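Local coordinates for ATP/GTP-binding site-containing protein A (Brucella abortus, PDB 6NTR), which functions in the periplasm to maintain the integrity of the cell envelope and has a beta-barrel-like fold, at residues Pro172-Glu175 with Thr176-Met179; Met224-Gly227 with Asp228-Met231. All blocks are in the same frame, centred on the assembly; numbering follows the deposited sequence.

Overall arrangement
The two contacts illustrate how a barrel-like chain of antiparallel strands reverses and caps itself over short distances. Interaction 1 comes first along the chain and forms the start of the short helix 174-179, between strands 159-165 and 187-195; interaction 2 follows and closes the hairpin of strands 222-225 and 229-240. Their centres lie 24 Å apart and their nearest atoms about 11 Å, so they do not touch. Strand 229-240 nevertheless relates them: its beginning belongs to interaction 2, whereas Glu175 and Met179 of interaction 1 pack on it farther along. One contact thus shapes the start of a helix that rests on this strand, and the other joins two neighbouring strands.

Interaction 1. Residues Pro172-Glu175 with Thr176-Met179; sequences PDDE and TKVM
Asp173 and Thr176 meet at the N-terminus of helix 174-179, where Asp173 is the N-cap. Their side chains cross at a slant, Asp173 reaching forward to the backbone N of Thr176 and Thr176 back to the carbonyl of Asp173. Asp173 has CG between its backbone N and carbonyl carbon (chi1 61°), which swings the carboxylate over the first turn; OD1 there accepts from Thr176 N at 3.2 Å, with the donor well above the carboxylate plane rather than in it. The N-H...O angle of 147° leaves this capping bond moderately bent. The other oxygen, OD2, forms a salt bridge with Arg220, so the capping carboxylate also ties the helix start to strand 219-220. Glu175 points away from the turn on an extended chain and meets Arg220 as well, while its OE2 accepts from the backbone N atoms of Asp221 and Leu235.

Thr176 places its two branches on different parts of Asp173: the methyl CG2 lies 3.1 Å from OD1, and the hydroxyl turns to the main chain. Lys177 runs alongside Asp174, both side chains pointing the same way. Its CE lies 3.6 Å from Asp174 OD1, but NZ reaches the same oxygen only at 4.0 Å, a long salt bridge on an exposed flank. On the main-chain side, Thr176 OG1 donates to Asp173 O across 2.5 Å, a distance short enough to be treated with some caution.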
# COMPACT_ATOMS: atom_id res chain seq x y z
N PRO A 172 17.32 12.65 10.75
CA PRO A 172 18.01 11.36 10.73
C PRO A 172 17.52 10.45 11.83
O PRO A 172 17.41 10.86 12.97
CB PRO A 172 19.48 11.74 10.97
CG PRO A 172 19.44 13.13 11.50
CD PRO A 172 18.26 13.77 10.86
N ASP A 173 17.27 9.20 11.49
CA ASP A 173 16.79 8.23 12.46
C ASP A 173 17.37 6.87 12.13
O ASP A 173 18.25 6.76 11.29
CB ASP A 173 15.26 8.20 12.54
CG ASP A 173 14.62 7.82 11.23
OD1 ASP A 173 15.29 7.89 10.20
OD2 ASP A 173 13.43 7.47 11.24
N ASP A 174 16.91 5.84 12.81
CA ASP A 174 17.43 4.52 12.56
C ASP A 174 17.18 4.13 11.11
O ASP A 174 18.02 3.52 10.48
CB ASP A 174 16.77 3.51 13.49
CG ASP A 174 17.26 3.62 14.91
OD1 ASP A 174 18.27 4.30 15.13
OD2 ASP A 174 16.65 3.01 15.81
N GLU A 175 16.04 4.50 10.57
CA GLU A 175 15.72 4.18 9.20
C GLU A 175 16.70 4.78 8.21
O GLU A 175 17.07 4.15 7.24
CB GLU A 175 14.30 4.61 8.88
CG GLU A 175 13.24 3.76 9.53
CD GLU A 175 11.85 4.08 9.04
OE1 GLU A 175 11.54 5.27 8.91
OE2 GLU A 175 11.07 3.17 8.76
N THR A 176 17.14 6.01 8.46
CA THR A 176 18.06 6.67 7.56
C THR A 176 19.41 5.98 7.43
O THR A 176 19.96 5.94 6.34
CB THR A 176 18.34 8.12 7.96
OG1 THR A 176 18.84 8.17 9.30
CG2 THR A 176 17.09 8.95 7.85
N LYS A 177 19.95 5.46 8.52
CA LYS A 177 21.26 4.85 8.44
C LYS A 177 21.29 3.69 7.47
O LYS A 177 22.26 3.53 6.74
CB LYS A 177 21.81 4.47 9.82
CG LYS A 177 20.84 3.82 10.78
CD LYS A 177 21.50 3.59 12.14
CE LYS A 177 20.65 2.69 13.02
NZ LYS A 177 21.41 2.09 14.15
N VAL A 178 20.22 2.93 7.45
CA VAL A 178 20.05 1.77 6.60
C VAL A 178 20.06 2.09 5.10
O VAL A 178 20.60 1.34 4.30
CB VAL A 178 18.74 1.05 7.03
CG1 VAL A 178 18.06 0.27 5.92
CG2 VAL A 178 19.00 0.18 8.23
N MSE A 179 19.45 3.20 4.73
CA MSE A 179 19.28 3.61 3.35
C MSE A 179 20.47 3.97 2.50
O MSE A 179 20.49 3.52 1.34
CB MSE A 179 18.39 4.84 3.36
CG MSE A 179 16.98 4.47 3.78
SE MSE A 179 15.82 5.92 3.18
CE MSE A 179 16.67 6.32 1.47

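Interaction 2. Residues Met224-Gly227 with Asp228-Met231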
# COMPACT_ATOMS: atom_id res chain seq x y z
N MSE A 224 0.05 1.77 10.29
CA MSE A 224 -1.19 1.41 9.68
C MSE A 224 -2.25 1.30 10.71
O MSE A 224 -2.12 0.47 11.60
CB MSE A 224 -0.96 0.11 8.93
CG MSE A 224 0.09 0.42 7.90
SE MSE A 224 1.19 -1.11 7.41
CE MSE A 224 -0.18 -1.90 6.27
N ASP A 225 -3.30 2.09 10.59
CA ASP A 225 -4.39 2.05 11.52
C ASP A 225 -5.47 1.25 10.86
O ASP A 225 -6.00 1.64 9.84
CB ASP A 225 -4.88 3.47 11.80
CG ASP A 225 -5.59 3.62 13.13
OD1 ASP A 225 -6.62 2.98 13.33
OD2 ASP A 225 -5.13 4.39 13.98
N TYR A 226 -5.78 0.12 11.45
CA TYR A 226 -6.78 -0.80 10.95
C TYR A 226 -8.08 -0.65 11.68
O TYR A 226 -9.00 -1.40 11.45
CB TYR A 226 -6.30 -2.23 11.09
CG TYR A 226 -5.15 -2.57 10.18
CD1 TYR A 226 -5.35 -2.83 8.85
CD2 TYR A 226 -3.86 -2.62 10.66
CE1 TYR A 226 -4.30 -3.12 8.02
CE2 TYR A 226 -2.82 -2.91 9.84
CZ TYR A 226 -3.04 -3.16 8.52
OH TYR A 226 -2.00 -3.45 7.70
N GLY A 227 -8.15 0.32 12.58
CA GLY A 227 -9.34 0.53 13.37
C GLY A 227 -9.03 0.16 14.79
O GLY A 227 -8.43 0.94 15.52
N ASP A 228 -9.42 -1.04 15.18
CA ASP A 228 -9.18 -1.51 16.54
C ASP A 228 -7.71 -1.57 16.86
O ASP A 228 -7.32 -1.22 17.96
CB ASP A 228 -9.76 -2.92 16.75
CG ASP A 228 -11.26 -2.97 16.63
OD1 ASP A 228 -11.92 -1.93 16.79
OD2 ASP A 228 -11.78 -4.07 16.37
N PHE A 229 -6.88 -2.00 15.91
CA PHE A 229 -5.45 -2.12 16.15
C PHE A 229 -4.61 -1.45 15.09
O PHE A 229 -5.03 -1.35 13.96
CB PHE A 229 -5.05 -3.58 16.23
CG PHE A 229 -4.84 -4.23 14.89
CD1 PHE A 229 -5.89 -4.77 14.21
CD2 PHE A 229 -3.59 -4.31 14.35
CE1 PHE A 229 -5.70 -5.37 12.99
CE2 PHE A 229 -3.39 -4.91 13.13
CZ PHE A 229 -4.45 -5.44 12.46
N SER A 230 -3.43 -0.98 15.46
CA SER A 230 -2.54 -0.35 14.51
C SER A 230 -1.20 -1.08 14.53
O SER A 230 -0.79 -1.66 15.54
CB SER A 230 -2.36 1.14 14.82
OG SER A 230 -2.15 1.34 16.20
N MSE A 231 -0.51 -1.00 13.40
CA MSE A 231 0.77 -1.62 13.21
C MSE A 231 1.76 -0.58 12.83
O MSE A 231 1.39 0.48 12.33
CB MSE A 231 0.72 -2.56 12.02
CG MSE A 231 -0.26 -3.69 12.22
SE MSE A 231 -0.03 -4.85 10.67
CE MSE A 231 1.69 -4.11 10.14
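Tyr226 and Phe229 pack beside the turn that connects two antiparallel strands, and their shapes fit as a step rather than a full stack. The rings are nearly parallel, 22° between planes, yet slid so far apart that they barely overlap, with centroids 4.8 Å from each other. The projecting CB of Tyr226 fills the space over one face of the Phe229 ring, a CH-pi contact 4.0 Å from the centroid. The CZ corner of Phe229 fits against Tyr226 CD2 at 3.4 Å. A chi1 of 83° folds the Phe229 side chain back over its own main chain, which brings the ring to the tyrosine.

The selenium of Met231 (selenomethionine) comes to Tyr226 CE2 at 3.5 Å, obliquely to the ring, a Met-aromatic contact. The bent end of that side chain then carries its CE to 4.1 Å from the SE of Met224, also selenomethionine. Phe50 of strand 43-56 packs against Met224, Tyr226 and Met231, and Leu28 of strand 25-39 against Phe229 and Met231.

Phe229 O accepts from Tyr226 N at 3.0 Å and lies at the edge of the tyrosine ring, in its plane. Asp225 OD1 closes an Asx turn by accepting from Gly227 N, and it also forms a salt bridge with Arg18. Farther from the bend, Met224 and Met231 exchange two backbone hydrogen bonds, while Asp225 and Ser230 form the intervening non-hydrogen-bonded pair. Together these are the features of a tight antiparallel beta hairpin, here within a barrel-like fold.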